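Local atomic coordinates of acetylxylan esterase / glucomannan deacetylase (Cellvibrio japonicus, PDB entry 2WAA), a protein that removes acetyl groups from the plant cell wall polysaccharides xylan and glucomannan, acting as a family 2 carbohydrate esterase. Residues T258-H263 with L295-V300; R223-L228 with N262-T267; T247-Y252 with V285-E290; R133-L138 with K173-Q178. All coordinates share one frame; numbering follows the deposited sequence. Where two conformers were deposited one is given.

Contact 1: residues T258-H263 with L295-V300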
loop_
_atom_site.group_PDB
_atom_site.type_symbol
_atom_site.label_atom_id
_atom_site.label_comp_id
_atom_site.label_asym_id
_atom_site.label_seq_id
_atom_site.Cartn_x
_atom_site.Cartn_y
_atom_site.Cartn_z
ATOM N N THR A 258 -19.893 -4.548 3.812
ATOM C CA THR A 258 -18.979 -5.637 3.529
ATOM C C THR A 258 -17.734 -5.596 4.428
ATOM O O THR A 258 -17.303 -6.623 4.987
ATOM C CB THR A 258 -18.533 -5.578 2.035
ATOM O OG1 THR A 258 -19.683 -5.783 1.186
ATOM C CG2 THR A 258 -17.438 -6.653 1.719
ATOM N N LEU A 259 -17.149 -4.409 4.579
ATOM C CA LEU A 259 -15.984 -4.294 5.422
ATOM C C LEU A 259 -16.313 -4.706 6.860
ATOM O O LEU A 259 -15.516 -5.380 7.535
ATOM C CB LEU A 259 -15.466 -2.856 5.451
ATOM C CG LEU A 259 -14.941 -2.367 4.111
ATOM C CD1 LEU A 259 -14.514 -0.920 4.307
ATOM C CD2 LEU A 259 -13.736 -3.230 3.623
ATOM N N LEU A 260 -17.443 -4.222 7.349
ATOM C CA LEU A 260 -17.803 -4.429 8.756
ATOM C C LEU A 260 -17.971 -5.937 9.020
ATOM O O LEU A 260 -17.616 -6.448 10.085
ATOM C CB LEU A 260 -19.128 -3.708 9.062
ATOM C CG LEU A 260 -19.063 -2.155 9.240
ATOM C CD1 LEU A 260 -20.495 -1.530 9.178
ATOM C CD2 LEU A 260 -18.372 -1.780 10.500
ATOM N N ASP A 261 -18.571 -6.605 8.059
ATOM C CA ASP A 261 -18.856 -8.041 8.149
ATOM C C ASP A 261 -17.561 -8.852 7.980
ATOM O O ASP A 261 -17.306 -9.780 8.735
ATOM C CB ASP A 261 -19.884 -8.411 7.073
ATOM C CG ASP A 261 -20.075 -9.892 6.943
ATOM O OD1 ASP A 261 -20.031 -10.570 8.008
ATOM O OD2 ASP A 261 -20.259 -10.392 5.799
ATOM N N ASN A 262 -16.718 -8.485 7.015
ATOM C CA ASN A 262 -15.438 -9.210 6.826
ATOM C C ASN A 262 -14.411 -9.062 7.933
ATOM O O ASN A 262 -13.546 -9.928 8.099
ATOM C CB ASN A 262 -14.761 -8.763 5.512
ATOM C CG ASN A 262 -15.499 -9.252 4.285
ATOM O OD1 ASN A 262 -16.473 -10.015 4.401
ATOM N ND2 ASN A 262 -15.059 -8.815 3.108
ATOM N N HIS A 263 -14.487 -7.952 8.679
ATOM C CA HIS A 263 -13.456 -7.577 9.670
ATOM C C HIS A 263 -14.189 -7.166 10.934
ATOM O O HIS A 263 -14.338 -5.947 11.228
ATOM C CB HIS A 263 -12.676 -6.374 9.135
ATOM C CG HIS A 263 -12.141 -6.593 7.750
ATOM N ND1 HIS A 263 -11.164 -7.527 7.475
ATOM C CD2 HIS A 263 -12.460 -6.014 6.566
ATOM C CE1 HIS A 263 -10.888 -7.497 6.175
ATOM N NE2 HIS A 263 -11.670 -6.594 5.602
ATOM N N LEU A 295 -25.511 3.761 7.865
ATOM C CA LEU A 295 -24.846 2.610 8.479
ATOM C C LEU A 295 -25.275 2.359 9.930
ATOM O O LEU A 295 -25.438 1.209 10.339
ATOM C CB LEU A 295 -23.325 2.772 8.458
ATOM C CG LEU A 295 -22.708 2.544 7.076
ATOM C CD1 LEU A 295 -21.295 3.109 7.050
ATOM C CD2 LEU A 295 -22.753 1.054 6.603
ATOM N N HIS A 296 -25.438 3.442 10.687
ATOM C CA HIS A 296 -25.795 3.408 12.099
ATOM C C HIS A 296 -24.869 2.480 12.858
ATOM O O HIS A 296 -25.311 1.582 13.597
ATOM C CB HIS A 296 -27.256 2.972 12.323
ATOM C CG HIS A 296 -27.754 3.280 13.704
ATOM N ND1 HIS A 296 -28.242 4.522 14.057
ATOM C CD2 HIS A 296 -27.803 2.524 14.828
ATOM C CE1 HIS A 296 -28.580 4.515 15.338
ATOM N NE2 HIS A 296 -28.334 3.313 15.826
ATOM N N SER A 297 -23.571 2.694 12.682
ATOM C CA SER A 297 -22.591 1.776 13.242
ATOM C C SER A 297 -21.732 2.509 14.242
ATOM O O SER A 297 -21.254 3.589 13.947
ATOM C CB SER A 297 -21.689 1.250 12.129
ATOM O OG SER A 297 -20.645 0.465 12.677
ATOM N N ASN A 298 -21.511 1.928 15.408
ATOM C CA ASN A 298 -20.608 2.530 16.360
ATOM C C ASN A 298 -19.146 2.140 16.075
ATOM O O ASN A 298 -18.269 2.353 16.918
ATOM C CB ASN A 298 -20.970 2.087 17.784
ATOM C CG ASN A 298 -20.973 0.553 17.965
ATOM O OD1 ASN A 298 -20.573 -0.235 17.082
ATOM N ND2 ASN A 298 -21.435 0.119 19.144
ATOM N N ARG A 299 -18.921 1.519 14.917
ATOM C CA ARG A 299 -17.568 1.214 14.459
ATOM C C ARG A 299 -17.117 2.065 13.269
ATOM O O ARG A 299 -16.030 1.824 12.721
ATOM C CB ARG A 299 -17.502 -0.239 13.987
ATOM C CG ARG A 299 -17.711 -1.219 15.076
ATOM C CD ARG A 299 -16.908 -2.439 14.706
ATOM N NE ARG A 299 -17.756 -3.343 14.000
ATOM C CZ ARG A 299 -17.397 -4.096 12.980
ATOM N NH1 ARG A 299 -16.172 -4.034 12.453
ATOM N NH2 ARG A 299 -18.306 -4.914 12.481
ATOM N N VAL A 300 -17.946 3.004 12.832
ATOM C CA VAL A 300 -17.595 3.786 11.640
ATOM C C VAL A 300 -17.506 5.267 11.926
ATOM O O VAL A 300 -18.470 5.862 12.454
ATOM C CB VAL A 300 -18.636 3.601 10.482
ATOM C CG1 VAL A 300 -18.157 4.374 9.191
ATOM C CG2 VAL A 300 -18.753 2.128 10.157
#

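Contact 2: residues R223-L228 with N262-T267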
loop_
_atom_site.group_PDB
_atom_site.type_symbol
_atom_site.label_atom_id
_atom_site.label_comp_id
_atom_site.label_asym_id
_atom_site.label_seq_id
_atom_site.Cartn_x
_atom_site.Cartn_y
_atom_site.Cartn_z
ATOM N N ARG A 223 -6.097 -13.688 6.282
ATOM C CA ARG A 223 -4.647 -13.480 6.232
ATOM C C ARG A 223 -4.238 -12.094 6.741
ATOM O O ARG A 223 -3.048 -11.848 6.949
ATOM C CB ARG A 223 -4.110 -13.635 4.787
ATOM C CG ARG A 223 -4.322 -15.051 4.157
ATOM C CD ARG A 223 -3.904 -15.059 2.637
ATOM N NE ARG A 223 -2.454 -14.897 2.495
ATOM C CZ ARG A 223 -1.832 -14.678 1.340
ATOM N NH1 ARG A 223 -2.521 -14.645 0.203
ATOM N NH2 ARG A 223 -0.505 -14.560 1.330
ATOM N N TYR A 224 -5.187 -11.160 6.850
ATOM C CA TYR A 224 -4.866 -9.853 7.476
ATOM C C TYR A 224 -6.144 -9.255 8.055
ATOM O O TYR A 224 -7.028 -8.843 7.302
ATOM C CB TYR A 224 -4.281 -8.903 6.419
ATOM C CG TYR A 224 -3.711 -7.616 6.978
ATOM C CD1 TYR A 224 -2.484 -7.596 7.631
ATOM C CD2 TYR A 224 -4.410 -6.420 6.868
ATOM C CE1 TYR A 224 -1.944 -6.416 8.165
ATOM C CE2 TYR A 224 -3.864 -5.204 7.396
ATOM C CZ TYR A 224 -2.639 -5.229 8.030
ATOM O OH TYR A 224 -2.068 -4.071 8.513
ATOM N N GLN A 225 -6.272 -9.282 9.377
ATOM C CA GLN A 225 -7.485 -8.749 10.025
ATOM C C GLN A 225 -7.072 -7.446 10.709
ATOM O O GLN A 225 -6.411 -7.460 11.763
ATOM C CB GLN A 225 -8.079 -9.760 11.026
ATOM C CG GLN A 225 -8.934 -10.837 10.314
ATOM C CD GLN A 225 -10.212 -10.263 9.689
ATOM O OE1 GLN A 225 -10.397 -9.048 9.632
ATOM N NE2 GLN A 225 -11.099 -11.148 9.219
ATOM N N PRO A 226 -7.403 -6.306 10.081
ATOM C CA PRO A 226 -6.954 -5.020 10.605
ATOM C C PRO A 226 -7.783 -4.545 11.790
ATOM O O PRO A 226 -8.983 -4.889 11.893
ATOM C CB PRO A 226 -7.156 -4.073 9.421
ATOM C CG PRO A 226 -8.440 -4.678 8.712
ATOM C CD PRO A 226 -8.184 -6.170 8.826
ATOM N N ASP A 227 -7.125 -3.796 12.668
ATOM C CA ASP A 227 -7.776 -3.115 13.787
ATOM C C ASP A 227 -8.422 -1.828 13.281
ATOM O O ASP A 227 -9.438 -1.392 13.805
ATOM C CB ASP A 227 -6.712 -2.715 14.772
ATOM C CG ASP A 227 -6.035 -3.917 15.389
ATOM O OD1 ASP A 227 -6.755 -4.722 15.987
ATOM O OD2 ASP A 227 -4.800 -4.049 15.250
ATOM N N LEU A 228 -7.797 -1.210 12.271
ATOM C CA LEU A 228 -8.315 0.048 11.702
ATOM C C LEU A 228 -8.286 -0.020 10.178
ATOM O O LEU A 228 -7.269 -0.409 9.579
ATOM C CB LEU A 228 -7.444 1.197 12.148
ATOM C CG LEU A 228 -7.505 2.510 11.362
ATOM C CD1 LEU A 228 -8.826 3.178 11.567
ATOM C CD2 LEU A 228 -6.409 3.483 11.830
ATOM N N ASN A 262 -16.718 -8.485 7.015
ATOM C CA ASN A 262 -15.438 -9.210 6.826
ATOM C C ASN A 262 -14.411 -9.062 7.933
ATOM O O ASN A 262 -13.546 -9.928 8.099
ATOM C CB ASN A 262 -14.761 -8.763 5.512
ATOM C CG ASN A 262 -15.499 -9.252 4.285
ATOM O OD1 ASN A 262 -16.473 -10.015 4.401
ATOM N ND2 ASN A 262 -15.059 -8.815 3.108
ATOM N N HIS A 263 -14.487 -7.952 8.679
ATOM C CA HIS A 263 -13.456 -7.577 9.670
ATOM C C HIS A 263 -14.189 -7.166 10.934
ATOM O O HIS A 263 -14.338 -5.947 11.228
ATOM C CB HIS A 263 -12.676 -6.374 9.135
ATOM C CG HIS A 263 -12.141 -6.593 7.750
ATOM N ND1 HIS A 263 -11.164 -7.527 7.475
ATOM C CD2 HIS A 263 -12.460 -6.014 6.566
ATOM C CE1 HIS A 263 -10.888 -7.497 6.175
ATOM N NE2 HIS A 263 -11.670 -6.594 5.602
ATOM N N PRO A 264 -14.717 -8.166 11.669
ATOM C CA PRO A 264 -15.680 -7.874 12.724
ATOM C C PRO A 264 -15.067 -7.077 13.847
ATOM O O PRO A 264 -15.797 -6.427 14.604
ATOM C CB PRO A 264 -16.112 -9.278 13.225
ATOM C CG PRO A 264 -15.030 -10.216 12.741
ATOM C CD PRO A 264 -14.564 -9.622 11.431
ATOM N N GLN A 265 -13.749 -7.137 13.968
ATOM C CA GLN A 265 -12.994 -6.436 15.014
ATOM C C GLN A 265 -12.547 -5.024 14.582
ATOM O O GLN A 265 -11.986 -4.278 15.408
ATOM C CB GLN A 265 -11.700 -7.211 15.330
ATOM C CG GLN A 265 -10.567 -7.059 14.204
ATOM C CD GLN A 265 -11.025 -7.657 12.835
ATOM O OE1 GLN A 265 -11.885 -8.535 12.806
ATOM N NE2 GLN A 265 -10.438 -7.184 11.717
ATOM N N ALA A 266 -12.733 -4.656 13.312
ATOM C CA ALA A 266 -12.127 -3.387 12.831
ATOM C C ALA A 266 -12.973 -2.134 13.157
ATOM O O ALA A 266 -14.194 -2.200 13.185
ATOM C CB ALA A 266 -11.906 -3.452 11.337
ATOM N N THR A 267 -12.293 -1.013 13.359
ATOM C CA THR A 267 -12.907 0.330 13.337
ATOM C C THR A 267 -12.674 0.885 11.931
ATOM O O THR A 267 -11.576 0.696 11.357
ATOM C CB THR A 267 -12.227 1.220 14.359
ATOM O OG1 THR A 267 -12.394 0.619 15.657
ATOM C CG2 THR A 267 -12.803 2.640 14.349
HETATM O O HOH W 1 -11.077 -1.742 16.332
HETATM O O HOH W 2 -9.289 -5.036 16.615
#

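Contact 3: residues T247-Y252 with V285-E290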
loop_
_atom_site.group_PDB
_atom_site.type_symbol
_atom_site.label_atom_id
_atom_site.label_comp_id
_atom_site.label_asym_id
_atom_site.label_seq_id
_atom_site.Cartn_x
_atom_site.Cartn_y
_atom_site.Cartn_z
ATOM N N THR A 247 -27.114 7.156 -5.467
ATOM C CA THR A 247 -26.364 6.041 -6.006
ATOM C C THR A 247 -25.033 5.876 -5.237
ATOM O O THR A 247 -24.640 4.785 -4.804
ATOM C CB THR A 247 -25.998 6.289 -7.474
ATOM O OG1 THR A 247 -27.185 6.400 -8.275
ATOM C CG2 THR A 247 -25.141 5.145 -8.015
ATOM N N TYR A 248 -24.351 6.982 -5.056
ATOM C CA TYR A 248 -23.071 6.924 -4.373
ATOM C C TYR A 248 -23.225 6.486 -2.911
ATOM O O TYR A 248 -22.484 5.615 -2.419
ATOM C CB TYR A 248 -22.398 8.276 -4.451
ATOM C CG TYR A 248 -20.914 8.153 -4.230
ATOM C CD1 TYR A 248 -20.078 7.864 -5.301
ATOM C CD2 TYR A 248 -20.360 8.339 -2.961
ATOM C CE1 TYR A 248 -18.692 7.761 -5.132
ATOM C CE2 TYR A 248 -18.972 8.265 -2.770
ATOM C CZ TYR A 248 -18.159 7.960 -3.872
ATOM O OH TYR A 248 -16.806 7.854 -3.738
ATOM N N ILE A 249 -24.174 7.088 -2.206
ATOM C CA ILE A 249 -24.337 6.773 -0.790
ATOM C C ILE A 249 -24.776 5.326 -0.637
ATOM O O ILE A 249 -24.300 4.597 0.258
ATOM C CB ILE A 249 -25.328 7.730 -0.101
ATOM C CG1 ILE A 249 -24.713 9.157 -0.007
ATOM C CG2 ILE A 249 -25.771 7.175 1.300
ATOM C CD1 ILE A 249 -25.737 10.195 0.465
ATOM N N ASN A 250 -25.664 4.861 -1.510
ATOM C CA ASN A 250 -26.074 3.476 -1.379
ATOM C C ASN A 250 -24.922 2.511 -1.660
ATOM O O ASN A 250 -24.804 1.478 -0.988
ATOM C CB ASN A 250 -27.279 3.170 -2.270
ATOM C CG ASN A 250 -28.543 3.815 -1.743
ATOM O OD1 ASN A 250 -28.672 4.105 -0.528
ATOM N ND2 ASN A 250 -29.499 4.008 -2.633
ATOM N N THR A 251 -24.058 2.825 -2.620
ATOM C CA THR A 251 -22.954 1.911 -2.811
ATOM C C THR A 251 -21.871 2.037 -1.757
ATOM O O THR A 251 -21.312 1.012 -1.371
ATOM C CB THR A 251 -22.515 1.656 -4.300
ATOM O OG1 THR A 251 -21.083 1.635 -4.466
ATOM C CG2 THR A 251 -23.180 2.605 -5.238
ATOM N N TYR A 252 -21.661 3.236 -1.212
ATOM C CA TYR A 252 -20.678 3.358 -0.149
ATOM C C TYR A 252 -21.188 2.588 1.070
ATOM O O TYR A 252 -20.433 1.869 1.733
ATOM C CB TYR A 252 -20.420 4.817 0.215
ATOM C CG TYR A 252 -18.991 5.105 0.641
ATOM C CD1 TYR A 252 -18.138 4.077 1.065
ATOM C CD2 TYR A 252 -18.490 6.393 0.577
ATOM C CE1 TYR A 252 -16.791 4.352 1.474
ATOM C CE2 TYR A 252 -17.162 6.689 1.004
ATOM C CZ TYR A 252 -16.331 5.665 1.434
ATOM O OH TYR A 252 -15.045 5.982 1.774
ATOM N N VAL A 285 -17.781 15.039 1.443
ATOM C CA VAL A 285 -17.928 15.069 2.884
ATOM C C VAL A 285 -19.377 14.824 3.265
ATOM O O VAL A 285 -19.684 14.085 4.226
ATOM C CB VAL A 285 -17.445 16.435 3.433
ATOM C CG1 VAL A 285 -17.862 16.620 4.883
ATOM C CG2 VAL A 285 -15.889 16.557 3.245
ATOM N N SER A 286 -20.278 15.450 2.512
ATOM C CA SER A 286 -21.697 15.333 2.777
ATOM C C SER A 286 -22.138 13.881 2.589
ATOM O O SER A 286 -22.843 13.337 3.425
ATOM C CB SER A 286 -22.500 16.217 1.806
ATOM O OG SER A 286 -23.844 16.186 2.225
ATOM N N TYR A 287 -21.690 13.269 1.492
ATOM C CA TYR A 287 -22.067 11.896 1.168
ATOM C C TYR A 287 -21.541 10.934 2.259
ATOM O O TYR A 287 -22.224 9.995 2.672
ATOM C CB TYR A 287 -21.471 11.515 -0.178
ATOM C CG TYR A 287 -22.106 12.145 -1.411
ATOM C CD1 TYR A 287 -23.081 13.159 -1.308
ATOM C CD2 TYR A 287 -21.685 11.762 -2.684
ATOM C CE1 TYR A 287 -23.657 13.737 -2.474
ATOM C CE2 TYR A 287 -22.262 12.338 -3.865
ATOM C CZ TYR A 287 -23.260 13.296 -3.733
ATOM O OH TYR A 287 -23.767 13.866 -4.887
ATOM N N ILE A 288 -20.330 11.189 2.745
ATOM C CA ILE A 288 -19.789 10.390 3.819
ATOM C C ILE A 288 -20.656 10.522 5.081
ATOM O O ILE A 288 -20.925 9.527 5.775
ATOM C CB ILE A 288 -18.296 10.785 4.118
ATOM C CG1 ILE A 288 -17.413 10.194 3.003
ATOM C CG2 ILE A 288 -17.876 10.280 5.553
ATOM C CD1 ILE A 288 -15.980 10.793 2.951
ATOM N N GLY A 289 -21.068 11.746 5.408
ATOM C CA GLY A 289 -21.868 11.918 6.614
ATOM C C GLY A 289 -23.169 11.130 6.446
ATOM O O GLY A 289 -23.645 10.503 7.376
ATOM N N GLU A 290 -23.771 11.164 5.266
ATOM C CA GLU A 290 -25.036 10.466 5.096
ATOM C C GLU A 290 -24.812 8.947 5.055
ATOM O O GLU A 290 -25.659 8.180 5.503
ATOM C CB GLU A 290 -25.779 10.923 3.834
ATOM C CG GLU A 290 -27.191 10.413 3.781
ATOM C CD GLU A 290 -28.053 11.098 2.677
ATOM O OE1 GLU A 290 -27.730 12.226 2.252
ATOM O OE2 GLU A 290 -29.043 10.467 2.224
#

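Contact 4: residues R133-L138 with K173-Q178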
loop_
_atom_site.group_PDB
_atom_site.type_symbol
_atom_site.label_atom_id
_atom_site.label_comp_id
_atom_site.label_asym_id
_atom_site.label_seq_id
_atom_site.Cartn_x
_atom_site.Cartn_y
_atom_site.Cartn_z
ATOM N N ARG A 133 -0.488 -3.822 16.200
ATOM C CA ARG A 133 -1.563 -3.024 15.590
ATOM C C ARG A 133 -1.508 -3.166 14.074
ATOM O O ARG A 133 -0.422 -3.252 13.512
ATOM C CB ARG A 133 -1.360 -1.555 15.923
ATOM C CG ARG A 133 -1.724 -1.188 17.372
ATOM C CD ARG A 133 -1.345 0.240 17.587
ATOM N NE ARG A 133 -1.647 0.608 18.972
ATOM C CZ ARG A 133 -1.214 1.730 19.542
ATOM N NH1 ARG A 133 -0.483 2.603 18.856
ATOM N NH2 ARG A 133 -1.528 1.973 20.812
ATOM N N LYS A 134 -2.667 -3.233 13.425
ATOM C CA LYS A 134 -2.757 -3.464 11.979
ATOM C C LYS A 134 -3.719 -2.437 11.368
ATOM O O LYS A 134 -4.838 -2.295 11.856
ATOM C CB LYS A 134 -3.334 -4.843 11.739
ATOM C CG LYS A 134 -2.271 -5.929 12.016
ATOM C CD LYS A 134 -2.899 -7.330 11.971
ATOM C CE LYS A 134 -1.910 -8.354 12.505
ATOM N NZ LYS A 134 -1.660 -8.151 14.032
ATOM N N ILE A 135 -3.275 -1.754 10.309
ATOM C CA ILE A 135 -4.120 -0.828 9.582
ATOM C C ILE A 135 -4.218 -1.321 8.119
ATOM O O ILE A 135 -3.262 -1.850 7.565
ATOM C CB ILE A 135 -3.481 0.541 9.585
ATOM C CG1 ILE A 135 -3.374 1.083 11.029
ATOM C CG2 ILE A 135 -4.266 1.535 8.709
ATOM C CD1 ILE A 135 -2.378 2.242 11.119
ATOM N N LEU A 136 -5.373 -1.083 7.528
ATOM C CA LEU A 136 -5.631 -1.286 6.107
ATOM C C LEU A 136 -6.054 0.095 5.567
ATOM O O LEU A 136 -7.005 0.667 6.059
ATOM C CB LEU A 136 -6.801 -2.274 5.945
ATOM C CG LEU A 136 -7.352 -2.345 4.498
ATOM C CD1 LEU A 136 -6.303 -2.830 3.485
ATOM C CD2 LEU A 136 -8.526 -3.345 4.543
ATOM N N VAL A 137 -5.406 0.578 4.508
ATOM C CA VAL A 137 -5.795 1.851 3.877
ATOM C C VAL A 137 -6.300 1.527 2.462
ATOM O O VAL A 137 -5.582 0.918 1.668
ATOM C CB VAL A 137 -4.629 2.816 3.759
ATOM C CG1 VAL A 137 -5.116 4.214 3.284
ATOM C CG2 VAL A 137 -3.900 2.965 5.121
ATOM N N LEU A 138 -7.509 1.982 2.163
ATOM C CA LEU A 138 -8.154 1.715 0.849
ATOM C C LEU A 138 -8.229 3.044 0.089
ATOM O O LEU A 138 -8.616 4.085 0.658
ATOM C CB LEU A 138 -9.589 1.228 1.045
ATOM C CG LEU A 138 -9.730 -0.005 1.933
ATOM C CD1 LEU A 138 -11.193 -0.368 2.231
ATOM C CD2 LEU A 138 -8.994 -1.172 1.329
ATOM N N LYS A 173 3.466 4.096 10.619
ATOM C CA LYS A 173 4.735 4.200 11.390
ATOM C C LYS A 173 4.531 5.032 12.668
ATOM O O LYS A 173 4.842 4.582 13.783
ATOM C CB LYS A 173 5.840 4.837 10.542
ATOM C CG LYS A 173 7.177 4.956 11.265
ATOM C CD LYS A 173 8.142 5.651 10.318
ATOM C CE LYS A 173 9.600 5.404 10.723
ATOM N NZ LYS A 173 9.975 6.457 11.700
ATOM N N ALA A 174 3.947 6.219 12.530
ATOM C CA ALA A 174 3.607 7.005 13.737
ATOM C C ALA A 174 2.733 6.240 14.758
ATOM O O ALA A 174 2.907 6.385 15.997
ATOM C CB ALA A 174 2.992 8.371 13.319
ATOM N N LEU A 175 1.819 5.378 14.285
ATOM C CA LEU A 175 0.935 4.654 15.166
ATOM C C LEU A 175 1.491 3.278 15.597
ATOM O O LEU A 175 0.745 2.494 16.179
ATOM C CB LEU A 175 -0.434 4.417 14.493
ATOM C CG LEU A 175 -1.197 5.700 14.166
ATOM C CD1 LEU A 175 -2.438 5.397 13.366
ATOM C CD2 LEU A 175 -1.509 6.409 15.475
ATOM N N ASP A 176 2.754 3.013 15.270
ATOM C CA ASP A 176 3.413 1.706 15.572
ATOM C C ASP A 176 2.550 0.550 15.097
ATOM O O ASP A 176 2.184 -0.358 15.860
ATOM C CB ASP A 176 3.659 1.559 17.084
ATOM C CG ASP A 176 4.637 0.416 17.417
ATOM O OD1 ASP A 176 5.425 -0.019 16.538
ATOM O OD2 ASP A 176 4.612 -0.021 18.570
ATOM N N ALA A 177 2.201 0.603 13.810
ATOM C CA ALA A 177 1.261 -0.345 13.249
ATOM C C ALA A 177 1.764 -0.923 11.949
ATOM O O ALA A 177 2.548 -0.302 11.213
ATOM C CB ALA A 177 -0.120 0.301 13.018
ATOM N N GLN A 178 1.313 -2.145 11.664
ATOM C CA GLN A 178 1.461 -2.665 10.303
ATOM C C GLN A 178 0.534 -1.914 9.376
ATOM O O GLN A 178 -0.454 -1.331 9.824
ATOM C CB GLN A 178 1.050 -4.137 10.273
ATOM C CG GLN A 178 1.914 -5.053 11.132
ATOM C CD GLN A 178 1.455 -6.465 10.934
ATOM O OE1 GLN A 178 1.224 -6.862 9.784
ATOM N NE2 GLN A 178 1.359 -7.258 12.002
HETATM O O HOH W 3 1.553 -2.206 17.810
#

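Contact 1: residues T258-H263 with L295-V300
Arg299 sets out with CG anti to its own carbonyl carbon (chi1 -66°) and then bends at chi2 and chi3, and this folded chain brings its guanidinium to the last turn of the helix that carries Leu260. Leu260 has its CG likewise anti to the carbonyl carbon, and its CD2 methyl lies over the centre of the guanidinium, 3.5 Å from Arg299 CZ. The leucine and arginine chains run alongside one another, heading opposite ways; the methyl covers one face of the guanidinium while its nitrogens reach backbone carbonyls. Arg299 NH2 gives a nearly straight bond to Leu260 O, 2.9 Å long, with the oxygen in the guanidinium plane; seen from the carbonyl, the donor sits above the peptide plane. Arg299 NH1 donates to His263 O, also at 2.9 Å but more bent, with an N-H...O angle of 135°, and it makes a further hydrogen bond to Ala266 O. Leu260 also meets apolar neighbours: CD2 is 3.9 Å from Val300 CG2, the two side chains crossing at about a right angle, and CD1 is 4.3 Å from Leu295 CD2. Ser297 OG accepts from Arg299 N at 3.0 Å, an ST turn that shapes the link leading to Val300. Arg299 thus binds one carbonyl of the last helical turn and two of the loop after it, from the turn that leads into strand 300-302, an outermost strand of the parallel sheet in the SGNH-type esterase domain.

Contact 2: residues R223-L228 with N262-T267
The His263 ring lies between Pro226 CG, above one face and offset toward the rim, and its neighbour Asn262 CB on the opposite face, while Gln225 OE1 sits at the edge in the ring plane. From that edge His263 ND1 donates to Gln225 OE1 at 2.7 Å; the amide of Gln225 is turned 79° from the ring. The same oxygen accepts from Gln265 NE2 at 2.8 Å, and the two donors come from opposite faces of the amide plane, so one carbonyl oxygen is held from both sides. On the other branch of this amide, Gln225 NE2 makes an almost straight bond to Asn262 O, 3.0 Å long and lying in the planes of both groups. With both ends engaged, the rotation of the amide is fixed. Gln265 CG stands between its backbone N and carbonyl carbon (chi1 75°), and the chain bends again at chi2; its NE2 is shared between Gln225 OE1 and Pro226 O, the latter at 2.7 Å. Beyond these side chains the backbones come together: Thr267 N donates to Asp227 O at 2.9 Å. Water 1 links Asp227 O, Gln265 O and Thr267 OG1, and water 2 joins Asp227 OD1 to Gln265 O. The second oxygen of that aspartate, OD2, accepts from Lys134 N, and the other ring nitrogen of His263 bonds to Tyr206 OH. These side-chain bonds lie just ahead of the parallel bridge of Leu228 with Thr267, where strands 228-231 and 267-270 begin to pair in the central sheet of the alpha/beta esterase domain.

Contact 3: residues T247-Y252 with V285-E290
Ile249 and Tyr287 lie at the centre of this helix pair, their CA atoms 5.9 Å apart, and together with Tyr248 and Glu290 they account for most of the buried surface. Ile249 uses two parts of its chain: CG1 rests 4.0 Å from Tyr287 CB, and CD1 packs against the aliphatic part and the carboxylate of Glu290, with Glu290 CD 3.3 Å away. The Ile249 and Glu290 side chains cross at about a right angle. Glu290 runs extended beyond CG, and its OE1 forms a salt bridge with Arg245, which also bonds to Ser286 OG. Tyr287 CD2 lies 3.7 Å from Tyr248 CD2; the rings are set obliquely, their planes 41° apart. Each phenol has a partner of its own, Pro243 O for Tyr287 and Asp237 for Tyr248. Further along, Tyr252 CE2 touches Ile288 CG1 at 4.0 Å, and the Tyr252 hydroxyl reaches Ser231. No hydrogen bond joins the two segments; side-chain packing makes the contact, with the Glu290 carboxylate at its margin. The helix axes approach to 9.4 Å and cross at -49°. Tyr252 and Ile288 both touch Leu270 of strand 267-270, so the two helices lie on the parallel sheet of the SGNH-type domain.

Contact 4: residues R133-L138 with K173-Q178
Arg133 O and Gln178 O each take a backbone donor across the pair: Gln178 N bonds to Arg133 O at 2.8 Å, and Ile135 N to Gln178 O at 2.9 Å. These bonds set Lys134 beside Gln178 in parallel register. Arg133 then reaches back with an extended chain, and its NH1 donates to Leu175 O at 2.9 Å, with the oxygen in the guanidinium plane and the donor above the carbonyl plane. The guanidinium also makes a cation-pi contact with Trp339. Water 3 accepts from Arg133 N and donates to Asp176 O, bridging the two backbones. Lys134 and Gln178 run next to each other in the same direction, with Lys134 CE 3.5 Å from Gln178 NE2; Lys134 NZ bonds to Gln132 O and Gln178 NE2 to Pro131 O. Under the other face, Ile135 CD1 meets Ala177 CB at 3.5 Å and Leu175 CD1 at 3.9 Å, and Leu175 also touches Leu333 of helix 319-337. Asp176, with positive phi, ends helix 167-174 as the C-prime residue of a Schellman motif: its N bonds to Lys173 O, and Ala177 N bonds back to Ala172 O. Strand 133-139, helix 167-174 and strand 177-183 form a beta-alpha-beta crossover, the parallel unit of this alpha/beta esterase sheet.

In the fold
From the N terminus, contact 4 comes first, closing the crossover from strand 133-139 through helix 167-174 to strand 177-183. The chain then runs on to contact 2, which opens at 223-228 and joins the approaches to strands 228-231 and 267-270. Contact 3 crosses it, since 247-252 falls inside that loop while 285-290 lies beyond. Contact 1 starts at 258-263, where contact 2 ends, and crosses contact 3 as well, both using helix 245-262. Contacts 1 and 2 share Asn262 and His263, and contacts 2 and 4 meet where Asp227 N bonds to Lys134 O. Contacts 1 and 3 join helix 245-262 to helix 278-295 and the turn before strand 300-302.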